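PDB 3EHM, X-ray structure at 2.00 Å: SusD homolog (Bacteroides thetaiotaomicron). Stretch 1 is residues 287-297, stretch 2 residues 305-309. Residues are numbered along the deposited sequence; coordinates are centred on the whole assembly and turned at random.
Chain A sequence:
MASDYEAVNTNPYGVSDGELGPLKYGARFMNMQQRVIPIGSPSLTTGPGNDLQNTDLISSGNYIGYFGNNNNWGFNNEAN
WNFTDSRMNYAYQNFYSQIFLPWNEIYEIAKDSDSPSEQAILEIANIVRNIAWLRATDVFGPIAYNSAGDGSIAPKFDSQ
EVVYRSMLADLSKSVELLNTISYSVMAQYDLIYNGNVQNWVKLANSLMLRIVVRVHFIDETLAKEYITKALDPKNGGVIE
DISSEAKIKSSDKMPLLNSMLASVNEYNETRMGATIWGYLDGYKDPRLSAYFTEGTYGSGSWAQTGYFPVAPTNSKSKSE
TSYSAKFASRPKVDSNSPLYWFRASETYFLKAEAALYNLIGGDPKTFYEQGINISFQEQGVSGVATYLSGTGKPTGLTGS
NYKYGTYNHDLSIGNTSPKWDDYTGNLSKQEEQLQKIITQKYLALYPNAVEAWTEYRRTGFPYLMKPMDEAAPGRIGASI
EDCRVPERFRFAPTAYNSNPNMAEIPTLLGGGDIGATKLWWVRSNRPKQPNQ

Stretch 1 (287-297) RLSAYFTEGTY
Stretch 2 (305-309) TGYFP

A short antiparallel pairing can anchor a contact while one aromatic residue supplies the largest single share of its area, and this SusD homolog offers a compact example. Stretch 1 runs as helix through Tyr291, with Tyr291 N bonded to Arg287 O (2.8 Å) and Phe292 N to Leu288 O (3.0 Å). Phe292 leaves helical geometry (phi/psi -130/160), and extended residues lead into a strand at Gly295-Tyr297. There it meets Thr305-Gly306, running antiparallel. Gly295 and Gly306 form the hydrogen-bonded pair (CA-CA 5.5 Å): Gly295 N donates to Gly306 O at 2.7 Å, and Gly306 N to Gly295 O at 3.2 Å. Thr296 and Thr305 make the next, non-hydrogen-bonded pair (CA-CA 4.6 Å), their side chains on the same sheet face. Gly306 adopts phi/psi 160/-178, where a CB would jam against the preceding carbonyl oxygen.

Tyr307 covers the most surface. With chi1 at -67° (m) and chi2 at -76°, its ring is sandwiched between aliphatic groups. Leu288 (chi1 t, chi2 p) places CG 3.8 Å from the Tyr307 ring centroid, almost on the ring normal, while Glu294 (chi1 m, chi2 t) lays CG over the opposite face, 4.0 Å from that centroid. Both are CH-pi contacts; thus the methylene of an acidic residue packs on the ring while its carboxylate extends beyond, OE1 reaching 3.5 Å from Thr305 CG2. The phenol remains hydrated: one water lies 2.8 Å from Tyr307 OH and donates to Phe292 O at 2.8 Å, joining the ring to the helix exit.

Thr305 (chi1 m), next to the hydrogen-bonded Gly295-Gly306 pair, also uses its backbone: its CA makes a CA-H...O contact with Gly295 O at 3.5 Å. Beyond Tyr307, Phe308 (chi1 -50°, m; chi2 140°) brings CE1 to 3.9 Å from Tyr297 CB, an apolar contact. Altogether 534 Å² is buried.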

ATOM      1  N   ARG A 287      10.422 -16.488  -0.331  1.00 14.78           N
ATOM      2  CA  ARG A 287       9.082 -15.925  -0.395  1.00 14.42           C
ATOM      3  C   ARG A 287       8.543 -15.953  -1.819  1.00 14.94           C
ATOM      4  O   ARG A 287       7.349 -15.767  -2.039  1.00 15.67           O
ATOM      5  CB  ARG A 287       9.072 -14.492   0.159  1.00 14.77           C
ATOM      6  CG  ARG A 287       9.131 -14.448   1.682  1.00 14.08           C
ATOM      7  CD  ARG A 287       9.352 -13.040   2.226  1.00 16.17           C
ATOM      8  NE  ARG A 287      10.634 -12.488   1.801  1.00 16.11           N
ATOM      9  CZ  ARG A 287      11.142 -11.346   2.250  1.00 15.88           C
ATOM     10  NH1 ARG A 287      10.476 -10.626   3.148  1.00 14.97           N
ATOM     11  NH2 ARG A 287      12.316 -10.928   1.809  1.00 13.35           N
ATOM     12  N   LEU A 288       9.421 -16.191  -2.789  1.00 14.64           N
ATOM     13  CA  LEU A 288       8.996 -16.259  -4.183  1.00 15.59           C
ATOM     14  C   LEU A 288       7.914 -17.329  -4.327  1.00 16.58           C
ATOM     15  O   LEU A 288       6.848 -17.085  -4.901  1.00 15.40           O
ATOM     16  CB  LEU A 288      10.182 -16.602  -5.090  1.00 15.81           C
ATOM     17  CG  LEU A 288       9.877 -16.823  -6.575  1.00 17.84           C
ATOM     18  CD1 LEU A 288       9.152 -15.609  -7.154  1.00 14.96           C
ATOM     19  CD2 LEU A 288      11.172 -17.074  -7.322  1.00 18.69           C
ATOM     20  N   SER A 289       8.198 -18.511  -3.791  1.00 17.49           N
ATOM     21  CA  SER A 289       7.270 -19.639  -3.851  1.00 20.26           C
ATOM     22  C   SER A 289       6.039 -19.435  -2.976  1.00 19.41           C
ATOM     23  O   SER A 289       4.973 -19.985  -3.251  1.00 20.10           O
ATOM     24  CB  SER A 289       7.982 -20.923  -3.425  1.00 22.80           C
ATOM     25  OG  SER A 289       7.109 -22.032  -3.529  1.00 30.01           O
ATOM     26  N   ALA A 290       6.187 -18.647  -1.919  1.00 18.62           N
ATOM     27  CA  ALA A 290       5.071 -18.386  -1.021  1.00 16.58           C
ATOM     28  C   ALA A 290       4.092 -17.394  -1.638  1.00 15.87           C
ATOM     29  O   ALA A 290       2.886 -17.483  -1.413  1.00 15.49           O
ATOM     30  CB  ALA A 290       5.582 -17.848   0.306  1.00 17.01           C
ATOM     31  N   TYR A 291       4.612 -16.453  -2.419  1.00 13.63           N
ATOM     32  CA  TYR A 291       3.770 -15.429  -3.038  1.00 13.63           C
ATOM     33  C   TYR A 291       3.183 -15.796  -4.396  1.00 13.29           C
ATOM     34  O   TYR A 291       2.045 -15.438  -4.698  1.00 12.55           O
ATOM     35  CB  TYR A 291       4.546 -14.117  -3.240  1.00 13.02           C
ATOM     36  CG  TYR A 291       5.028 -13.390  -1.997  1.00 13.29           C
ATOM     37  CD1 TYR A 291       4.516 -13.684  -0.736  1.00 15.64           C
ATOM     38  CD2 TYR A 291       5.971 -12.366  -2.100  1.00 13.79           C
ATOM     39  CE1 TYR A 291       4.933 -12.971   0.396  1.00 15.76           C
ATOM     40  CE2 TYR A 291       6.390 -11.647  -0.980  1.00 13.97           C
ATOM     41  CZ  TYR A 291       5.867 -11.955   0.262  1.00 13.22           C
ATOM     42  OH  TYR A 291       6.274 -11.243   1.370  1.00 15.12           O
ATOM     43  N   PHE A 292       3.953 -16.497  -5.220  1.00 12.91           N
ATOM     44  CA  PHE A 292       3.480 -16.806  -6.561  1.00 13.84           C
ATOM     45  C   PHE A 292       3.578 -18.250  -7.029  1.00 15.03           C
ATOM     46  O   PHE A 292       4.361 -19.044  -6.510  1.00 12.77           O
ATOM     47  CB  PHE A 292       4.217 -15.926  -7.574  1.00 13.15           C
ATOM     48  CG  PHE A 292       4.238 -14.466  -7.217  1.00 13.07           C
ATOM     49  CD1 PHE A 292       5.316 -13.924  -6.522  1.00 11.91           C
ATOM     50  CD2 PHE A 292       3.186 -13.631  -7.583  1.00 11.24           C
ATOM     51  CE1 PHE A 292       5.347 -12.570  -6.199  1.00 13.11           C
ATOM     52  CE2 PHE A 292       3.208 -12.277  -7.263  1.00 13.10           C
ATOM     53  CZ  PHE A 292       4.291 -11.746  -6.570  1.00 11.83           C
ATOM     54  N   THR A 293       2.775 -18.561  -8.041  1.00 16.11           N
ATOM     55  CA  THR A 293       2.746 -19.885  -8.647  1.00 17.24           C
ATOM     56  C   THR A 293       3.748 -19.896  -9.798  1.00 17.55           C
ATOM     57  O   THR A 293       4.201 -18.840 -10.246  1.00 16.95           O
ATOM     58  CB  THR A 293       1.366 -20.182  -9.253  1.00 19.02           C
ATOM     59  OG1 THR A 293       1.130 -19.286 -10.351  1.00 18.00           O
ATOM     60  CG2 THR A 293       0.271 -19.996  -8.210  1.00 18.88           C
ATOM     61  N   GLU A 294       4.112 -21.082 -10.268  1.00 18.60           N
ATOM     62  CA  GLU A 294       5.010 -21.161 -11.407  1.00 19.47           C
ATOM     63  C   GLU A 294       4.086 -21.064 -12.607  1.00 19.27           C
ATOM     64  O   GLU A 294       2.979 -21.599 -12.583  1.00 19.08           O
ATOM     65  CB  GLU A 294       5.754 -22.496 -11.448  1.00 22.87           C
ATOM     66  CG  GLU A 294       6.758 -22.692 -10.328  1.00 24.43           C
ATOM     67  CD  GLU A 294       7.583 -23.950 -10.515  1.00 29.05           C
ATOM     68  OE1 GLU A 294       8.516 -23.938 -11.350  1.00 31.67           O
ATOM     69  OE2 GLU A 294       7.289 -24.956  -9.836  1.00 31.81           O
ATOM     70  N   GLY A 295       4.522 -20.366 -13.646  1.00 18.42           N
ATOM     71  CA  GLY A 295       3.693 -20.248 -14.828  1.00 17.36           C
ATOM     72  C   GLY A 295       4.119 -21.294 -15.837  1.00 17.70           C
ATOM     73  O   GLY A 295       5.014 -22.095 -15.567  1.00 16.53           O
ATOM     74  N   THR A 296       3.468 -21.302 -16.993  1.00 18.75           N
ATOM     75  CA  THR A 296       3.802 -22.240 -18.057  1.00 19.10           C
ATOM     76  C   THR A 296       3.837 -21.470 -19.364  1.00 18.45           C
ATOM     77  O   THR A 296       3.082 -20.513 -19.559  1.00 17.69           O
ATOM     78  CB  THR A 296       2.779 -23.390 -18.166  1.00 19.14           C
ATOM     79  OG1 THR A 296       1.467 -22.850 -18.352  1.00 22.78           O
ATOM     80  CG2 THR A 296       2.801 -24.247 -16.908  1.00 21.79           C
ATOM     81  N   TYR A 297       4.733 -21.886 -20.250  1.00 17.62           N
ATOM     82  CA  TYR A 297       4.910 -21.242 -21.544  1.00 18.61           C
ATOM     83  C   TYR A 297       4.915 -22.349 -22.594  1.00 19.76           C
ATOM     84  O   TYR A 297       5.818 -23.185 -22.617  1.00 19.45           O
ATOM     85  CB  TYR A 297       6.242 -20.493 -21.543  1.00 18.05           C
ATOM     86  CG  TYR A 297       6.552 -19.730 -22.803  1.00 18.58           C
ATOM     87  CD1 TYR A 297       5.822 -18.596 -23.155  1.00 20.11           C
ATOM     88  CD2 TYR A 297       7.603 -20.120 -23.627  1.00 18.98           C
ATOM     89  CE1 TYR A 297       6.135 -17.865 -24.292  1.00 21.02           C
ATOM     90  CE2 TYR A 297       7.926 -19.399 -24.770  1.00 21.32           C
ATOM     91  CZ  TYR A 297       7.190 -18.272 -25.096  1.00 21.57           C
ATOM     92  OH  TYR A 297       7.509 -17.555 -26.221  1.00 21.08           O
ATOM     93  N   THR A 305       8.198 -24.568 -17.701  1.00 22.07           N
ATOM     94  CA  THR A 305       7.649 -24.183 -16.409  1.00 23.97           C
ATOM     95  C   THR A 305       8.658 -23.331 -15.653  1.00 23.54           C
ATOM     96  O   THR A 305       9.863 -23.533 -15.778  1.00 22.69           O
ATOM     97  CB  THR A 305       7.298 -25.436 -15.562  1.00 25.20           C
ATOM     98  OG1 THR A 305       6.250 -26.166 -16.210  1.00 25.73           O
ATOM     99  CG2 THR A 305       6.829 -25.037 -14.167  1.00 27.64           C
ATOM    100  N   GLY A 306       8.157 -22.375 -14.874  1.00 23.06           N
ATOM    101  CA  GLY A 306       9.035 -21.509 -14.108  1.00 21.52           C
ATOM    102  C   GLY A 306       8.342 -20.230 -13.688  1.00 21.07           C
ATOM    103  O   GLY A 306       7.159 -20.033 -13.965  1.00 22.11           O
ATOM    104  N   TYR A 307       9.075 -19.356 -13.010  1.00 19.62           N
ATOM    105  CA  TYR A 307       8.519 -18.085 -12.563  1.00 18.52           C
ATOM    106  C   TYR A 307       8.659 -17.050 -13.674  1.00 16.70           C
ATOM    107  O   TYR A 307       9.738 -16.502 -13.890  1.00 16.42           O
ATOM    108  CB  TYR A 307       9.243 -17.639 -11.291  1.00 18.43           C
ATOM    109  CG  TYR A 307       8.946 -18.552 -10.125  1.00 18.22           C
ATOM    110  CD1 TYR A 307       7.721 -18.481  -9.462  1.00 17.61           C
ATOM    111  CD2 TYR A 307       9.859 -19.532  -9.725  1.00 19.62           C
ATOM    112  CE1 TYR A 307       7.406 -19.359  -8.437  1.00 17.91           C
ATOM    113  CE2 TYR A 307       9.553 -20.420  -8.697  1.00 20.20           C
ATOM    114  CZ  TYR A 307       8.323 -20.326  -8.060  1.00 18.68           C
ATOM    115  OH  TYR A 307       7.999 -21.200  -7.052  1.00 22.61           O
ATOM    116  N   PHE A 308       7.556 -16.803 -14.378  1.00 16.62           N
ATOM    117  CA  PHE A 308       7.518 -15.864 -15.499  1.00 15.31           C
ATOM    118  C   PHE A 308       6.725 -14.605 -15.152  1.00 15.32           C
ATOM    119  O   PHE A 308       5.508 -14.655 -14.975  1.00 13.40           O
ATOM    120  CB  PHE A 308       6.864 -16.528 -16.715  1.00 16.28           C
ATOM    121  CG  PHE A 308       7.432 -17.881 -17.057  1.00 18.39           C
ATOM    122  CD1 PHE A 308       6.592 -18.914 -17.460  1.00 17.08           C
ATOM    123  CD2 PHE A 308       8.802 -18.123 -16.987  1.00 19.35           C
ATOM    124  CE1 PHE A 308       7.105 -20.172 -17.790  1.00 20.56           C
ATOM    125  CE2 PHE A 308       9.327 -19.378 -17.316  1.00 20.00           C
ATOM    126  CZ  PHE A 308       8.475 -20.402 -17.717  1.00 20.23           C
ATOM    127  N   PRO A 309       7.407 -13.455 -15.067  1.00 14.92           N
ATOM    128  CA  PRO A 309       6.734 -12.196 -14.738  1.00 16.15           C
ATOM    129  C   PRO A 309       6.163 -11.457 -15.946  1.00 16.11           C
ATOM    130  O   PRO A 309       6.477 -11.769 -17.094  1.00 16.72           O
ATOM    131  CB  PRO A 309       7.839 -11.397 -14.066  1.00 15.28           C
ATOM    132  CG  PRO A 309       9.033 -11.781 -14.888  1.00 17.57           C
ATOM    133  CD  PRO A 309       8.872 -13.290 -15.032  1.00 15.31           C
TER
HETATM  134  O   HOH W   1       5.281 -21.649  -6.483  1.00 25.62           O